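Local coordinates for hypothetical protein SMU.848 (PDB 2G0I) that is probably a cysteine protease of the Prp family, which is associated with ribosome biogenesis, at residues 77-91 with 102-116. Sequence-based numbering, arbitrary orientation.
Sequences LVNALEVLADCTVSL and KIDLSYITNKSDEKV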
loop_
_atom_site.group_PDB
_atom_site.type_symbol
_atom_site.label_atom_id
_atom_site.label_comp_id
_atom_site.label_asym_id
_atom_site.label_seq_id
_atom_site.Cartn_x
_atom_site.Cartn_y
_atom_site.Cartn_z
ATOM N N LEU B 77 2.507 5.300 1.848
ATOM C CA LEU B 77 3.875 5.752 1.575
ATOM C C LEU B 77 4.276 6.915 2.520
ATOM O O LEU B 77 5.309 6.829 3.190
ATOM C CB LEU B 77 4.044 6.144 0.101
ATOM C CG LEU B 77 5.433 6.763 -0.158
ATOM C CD1 LEU B 77 6.526 5.663 -0.028
ATOM C CD2 LEU B 77 5.390 7.347 -1.499
ATOM N N VAL B 78 3.458 7.964 2.605
ATOM C CA VAL B 78 3.757 9.101 3.487
ATOM C C VAL B 78 3.934 8.663 4.932
ATOM O O VAL B 78 4.923 9.016 5.569
ATOM C CB VAL B 78 2.659 10.223 3.398
ATOM C CG1 VAL B 78 2.868 11.347 4.449
ATOM C CG2 VAL B 78 2.642 10.806 1.984
ATOM N N ASN B 79 2.980 7.876 5.424
ATOM C CA ASN B 79 2.972 7.430 6.822
ATOM C C ASN B 79 4.117 6.449 7.115
ATOM O O ASN B 79 4.832 6.599 8.115
ATOM C CB ASN B 79 1.609 6.810 7.166
ATOM C CG ASN B 79 0.463 7.845 7.184
ATOM O OD1 ASN B 79 0.686 9.063 7.349
ATOM N ND2 ASN B 79 -0.777 7.356 7.016
ATOM N N ALA B 80 4.334 5.475 6.224
ATOM C CA ALA B 80 5.465 4.535 6.376
ATOM C C ALA B 80 6.834 5.221 6.322
ATOM O O ALA B 80 7.732 4.851 7.106
ATOM C CB ALA B 80 5.401 3.376 5.317
ATOM N N LEU B 81 7.023 6.176 5.390
ATOM C CA LEU B 81 8.274 6.959 5.359
ATOM C C LEU B 81 8.574 7.604 6.718
ATOM O O LEU B 81 9.668 7.466 7.248
ATOM C CB LEU B 81 8.236 8.053 4.300
ATOM C CG LEU B 81 8.490 7.485 2.903
ATOM C CD1 LEU B 81 8.143 8.517 1.848
ATOM C CD2 LEU B 81 9.925 6.945 2.747
ATOM N N GLU B 82 7.594 8.304 7.256
ATOM C CA GLU B 82 7.690 8.954 8.576
ATOM C C GLU B 82 7.921 7.980 9.742
ATOM O O GLU B 82 8.894 8.134 10.505
ATOM C CB GLU B 82 6.438 9.728 8.829
ATOM N N VAL B 83 7.035 6.993 9.870
ATOM C CA VAL B 83 7.058 6.030 11.001
ATOM C C VAL B 83 8.215 5.022 10.923
ATOM O O VAL B 83 8.879 4.738 11.936
ATOM C CB VAL B 83 5.678 5.305 11.175
ATOM C CG1 VAL B 83 5.757 4.135 12.199
ATOM C CG2 VAL B 83 4.606 6.274 11.577
ATOM N N LEU B 84 8.492 4.502 9.725
ATOM C CA LEU B 84 9.392 3.371 9.578
ATOM C C LEU B 84 10.754 3.647 8.924
ATOM O O LEU B 84 11.666 2.851 9.079
ATOM C CB LEU B 84 8.706 2.252 8.782
ATOM C CG LEU B 84 7.400 1.705 9.360
ATOM C CD1 LEU B 84 6.701 0.880 8.267
ATOM C CD2 LEU B 84 7.674 0.833 10.599
ATOM N N ALA B 85 10.872 4.733 8.171
ATOM C CA ALA B 85 12.095 5.018 7.442
ATOM C C ALA B 85 12.778 6.286 7.925
ATOM O O ALA B 85 13.772 6.697 7.318
ATOM C CB ALA B 85 11.827 5.118 5.928
ATOM N N ASP B 86 12.236 6.920 8.970
ATOM C CA ASP B 86 12.879 8.083 9.566
ATOM C C ASP B 86 13.066 9.198 8.521
ATOM O O ASP B 86 14.152 9.804 8.397
ATOM C CB ASP B 86 14.235 7.651 10.155
ATOM C CG ASP B 86 14.936 8.765 10.904
ATOM O OD1 ASP B 86 14.232 9.627 11.477
ATOM O OD2 ASP B 86 16.193 8.754 10.925
ATOM N N CYS B 87 11.992 9.464 7.789
ATOM C CA CYS B 87 12.005 10.377 6.651
ATOM C C CYS B 87 10.726 11.233 6.629
ATOM O O CYS B 87 9.622 10.734 6.342
ATOM C CB CYS B 87 12.165 9.558 5.355
ATOM S SG CYS B 87 12.220 10.473 3.779
ATOM N N THR B 88 10.857 12.526 6.933
ATOM C CA THR B 88 9.712 13.403 6.764
ATOM C C THR B 88 9.754 14.037 5.394
ATOM O O THR B 88 10.735 14.693 4.989
ATOM C CB THR B 88 9.479 14.430 7.922
ATOM O OG1 THR B 88 9.235 13.719 9.141
ATOM C CG2 THR B 88 8.254 15.325 7.652
ATOM N N VAL B 89 8.685 13.799 4.663
ATOM C CA VAL B 89 8.654 14.249 3.294
ATOM C C VAL B 89 8.100 15.659 3.239
ATOM O O VAL B 89 7.443 16.133 4.184
ATOM C CB VAL B 89 7.889 13.227 2.371
ATOM C CG1 VAL B 89 8.403 11.832 2.653
ATOM C CG2 VAL B 89 6.363 13.283 2.576
ATOM N N SER B 90 8.378 16.319 2.124
ATOM C CA SER B 90 7.658 17.488 1.756
ATOM C C SER B 90 6.437 16.946 0.999
ATOM O O SER B 90 6.562 16.058 0.146
ATOM C CB SER B 90 8.547 18.334 0.865
ATOM O OG SER B 90 7.820 19.354 0.240
ATOM N N LEU B 91 5.264 17.478 1.315
ATOM C CA LEU B 91 4.016 16.959 0.753
ATOM C C LEU B 91 3.105 18.134 0.517
ATOM O O LEU B 91 2.812 18.889 1.448
ATOM C CB LEU B 91 3.344 16.010 1.769
ATOM C CG LEU B 91 1.896 15.615 1.368
ATOM C CD1 LEU B 91 1.823 14.731 0.110
ATOM C CD2 LEU B 91 1.176 14.939 2.527
ATOM N N LYS B 102 1.711 15.982 -4.301
ATOM C CA LYS B 102 3.071 15.787 -4.696
ATOM C C LYS B 102 3.887 15.443 -3.466
ATOM O O LYS B 102 3.878 16.202 -2.470
ATOM C CB LYS B 102 3.603 17.030 -5.401
ATOM C CG LYS B 102 5.064 16.828 -5.845
ATOM C CD LYS B 102 5.552 17.961 -6.738
ATOM C CE LYS B 102 6.905 17.582 -7.285
ATOM N NZ LYS B 102 7.433 18.578 -8.225
ATOM N N ILE B 103 4.549 14.293 -3.521
ATOM C CA ILE B 103 5.495 13.867 -2.475
ATOM C C ILE B 103 6.862 14.154 -3.033
ATOM O O ILE B 103 7.182 13.682 -4.126
ATOM C CB ILE B 103 5.366 12.365 -2.185
ATOM C CG1 ILE B 103 3.928 12.076 -1.744
ATOM C CG2 ILE B 103 6.395 11.899 -1.110
ATOM C CD1 ILE B 103 3.450 10.644 -2.054
ATOM N N ASP B 104 7.679 14.934 -2.317
ATOM C CA ASP B 104 8.928 15.375 -2.929
ATOM C C ASP B 104 10.065 15.181 -1.932
ATOM O O ASP B 104 10.033 15.764 -0.853
ATOM C CB ASP B 104 8.802 16.813 -3.372
ATOM C CG ASP B 104 9.987 17.281 -4.232
ATOM O OD1 ASP B 104 11.006 16.570 -4.376
ATOM O OD2 ASP B 104 9.867 18.386 -4.786
ATOM N N LEU B 105 11.009 14.321 -2.290
ATOM C CA LEU B 105 12.168 14.002 -1.441
ATOM C C LEU B 105 13.438 14.705 -1.941
ATOM O O LEU B 105 14.527 14.521 -1.376
ATOM C CB LEU B 105 12.431 12.482 -1.395
ATOM C CG LEU B 105 11.415 11.493 -0.817
ATOM C CD1 LEU B 105 11.914 10.127 -1.010
ATOM C CD2 LEU B 105 11.174 11.721 0.675
ATOM N N SER B 106 13.297 15.472 -3.005
ATOM C CA SER B 106 14.439 16.134 -3.671
ATOM C C SER B 106 15.413 16.831 -2.709
ATOM O O SER B 106 16.632 16.762 -2.894
ATOM C CB SER B 106 13.923 17.116 -4.704
ATOM O OG SER B 106 13.104 16.404 -5.632
ATOM N N TYR B 107 14.876 17.473 -1.676
ATOM C CA TYR B 107 15.700 18.219 -0.728
ATOM C C TYR B 107 16.023 17.468 0.581
ATOM O O TYR B 107 16.733 18.016 1.423
ATOM C CB TYR B 107 15.068 19.601 -0.460
ATOM C CG TYR B 107 14.981 20.455 -1.719
ATOM C CD1 TYR B 107 15.977 21.369 -2.023
ATOM C CD2 TYR B 107 13.912 20.319 -2.619
ATOM C CE1 TYR B 107 15.919 22.147 -3.198
ATOM C CE2 TYR B 107 13.843 21.091 -3.794
ATOM C CZ TYR B 107 14.853 22.005 -4.066
ATOM O OH TYR B 107 14.814 22.793 -5.205
ATOM N N ILE B 108 15.547 16.221 0.746
ATOM C CA ILE B 108 15.663 15.516 2.045
ATOM C C ILE B 108 17.008 14.797 2.044
ATOM O O ILE B 108 17.303 14.110 1.082
ATOM C CB ILE B 108 14.523 14.469 2.250
ATOM C CG1 ILE B 108 13.121 15.084 2.016
ATOM C CG2 ILE B 108 14.668 13.762 3.606
ATOM C CD1 ILE B 108 12.770 16.398 2.804
ATOM N N THR B 109 17.846 14.977 3.077
ATOM C CA THR B 109 19.247 14.519 2.939
ATOM C C THR B 109 19.353 13.001 2.911
ATOM O O THR B 109 20.230 12.447 2.250
ATOM C CB THR B 109 20.259 15.224 3.924
ATOM O OG1 THR B 109 19.555 15.651 5.082
ATOM C CG2 THR B 109 20.858 16.483 3.275
ATOM N N ASN B 110 18.401 12.320 3.535
ATOM C CA ASN B 110 18.419 10.860 3.469
ATOM C C ASN B 110 17.465 10.254 2.409
ATOM O O ASN B 110 17.058 9.099 2.503
ATOM C CB ASN B 110 18.280 10.230 4.876
ATOM C CG ASN B 110 16.865 10.326 5.438
ATOM O OD1 ASN B 110 16.100 11.254 5.122
ATOM N ND2 ASN B 110 16.515 9.374 6.293
ATOM N N LYS B 111 17.165 11.018 1.366
ATOM C CA LYS B 111 16.384 10.470 0.243
ATOM C C LYS B 111 16.920 9.161 -0.325
ATOM O O LYS B 111 16.149 8.354 -0.804
ATOM C CB LYS B 111 16.244 11.498 -0.887
ATOM C CG LYS B 111 17.567 11.968 -1.470
ATOM C CD LYS B 111 17.349 13.159 -2.356
ATOM C CE LYS B 111 18.689 13.710 -2.837
ATOM N NZ LYS B 111 18.463 14.722 -3.917
ATOM N N SER B 112 18.242 8.943 -0.269
ATOM C CA SER B 112 18.874 7.785 -0.907
ATOM C C SER B 112 18.856 6.541 0.009
ATOM O O SER B 112 19.352 5.469 -0.383
ATOM C CB SER B 112 20.323 8.158 -1.266
ATOM O OG SER B 112 21.048 8.352 -0.052
ATOM N N ASP B 113 18.283 6.673 1.220
ATOM C CA ASP B 113 18.305 5.581 2.200
ATOM C C ASP B 113 17.646 4.352 1.631
ATOM O O ASP B 113 16.668 4.475 0.865
ATOM C CB ASP B 113 17.555 5.951 3.489
ATOM C CG ASP B 113 18.437 6.590 4.505
ATOM O OD1 ASP B 113 19.540 7.072 4.106
ATOM O OD2 ASP B 113 18.017 6.641 5.693
ATOM N N GLU B 114 18.144 3.188 2.048
ATOM C CA GLU B 114 17.600 1.921 1.635
ATOM C C GLU B 114 16.115 1.801 2.012
ATOM O O GLU B 114 15.303 1.398 1.178
ATOM C CB GLU B 114 18.412 0.757 2.230
ATOM C CG GLU B 114 18.175 -0.563 1.525
ATOM C CD GLU B 114 18.892 -1.749 2.194
ATOM O OE1 GLU B 114 20.153 -1.757 2.195
ATOM O OE2 GLU B 114 18.190 -2.661 2.710
ATOM N N LYS B 115 15.753 2.126 3.244
ATOM C CA LYS B 115 14.328 1.955 3.629
ATOM C C LYS B 115 13.440 2.932 2.885
ATOM O O LYS B 115 12.301 2.592 2.505
ATOM C CB LYS B 115 14.134 2.117 5.145
ATOM C CG LYS B 115 14.815 1.005 5.888
ATOM C CD LYS B 115 14.735 1.155 7.356
ATOM C CE LYS B 115 15.384 -0.114 7.931
ATOM N NZ LYS B 115 15.389 0.020 9.368
ATOM N N VAL B 116 13.949 4.152 2.692
ATOM C CA VAL B 116 13.192 5.185 1.995
ATOM C C VAL B 116 12.890 4.712 0.565
ATOM O O VAL B 116 11.719 4.748 0.123
ATOM C CB VAL B 116 13.903 6.585 1.999
ATOM C CG1 VAL B 116 13.254 7.513 0.988
ATOM C CG2 VAL B 116 13.884 7.256 3.395
HETATM O O HOH W 1 16.104 5.246 6.461
HETATM O O HOH W 2 14.637 12.727 6.783
HETATM O O HOH W 3 5.835 18.273 -1.986
#
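Cys87 packs between Leu105 and Val116. With SG anti to the backbone N (chi1 -180°), the sulfur is carried to Leu105 CD2 at 3.5 Å. Cys87 CB and Val116 CG2 are 3.5 Å apart, tight for two carbons. Leu105 CD2 is also pressed by Val89 CG1 at 3.4 Å, again closer than usual. Leu81 crosses Val116 at about a right angle, with CD2 over the start of helix 114-133. Ala85 CB packs against the CB of Lys115 and CG2 of Val116. Further along, Ile103 CD1 reaches Leu77 CD2 at 3.9 Å, while its CG2 branch touches Val89 CG2. This apolar seam joins the end of helix 61-84 and the loop after it to both the hairpin of strands 90-94 and 100-104 and the start of helix 114-133, in the two-layer alpha-beta sandwich. Leu77 also reaches Leu119 and Phe123, and Leu105 reaches Phe120.

Strands 90-94 and 100-104 pair antiparallel, and Ser90 and Asp104 form a hydrogen-bonded pair. Asp104 N donates to Ser90 O at 2.9 Å (163° at the hydrogen), whereas the return bond from Ser90 N to Asp104 O is weak. Water 3 bridges Lys102 O and Ser90 OG.

The turn after the helix is looser and wetter. Asn110 ND2 donates to Asp86 O at 3.2 Å, from above the carbonyl plane. The same nitrogen donates to Asp113 OD2, also from above the carboxylate plane. Water 1 donates to Ala85 O at 2.9 Å. Water 2 donates to Asn110 OD1 and, weakly, to Asp86 O. Lys115 runs out extended past Leu84 O, and both residues pack against the second subunit.

The two bonds from ND2 should limit rotation of the Asn110 amide. Close apolar packing fixes the inner side, while Asn110 and the waters bridge the polar side.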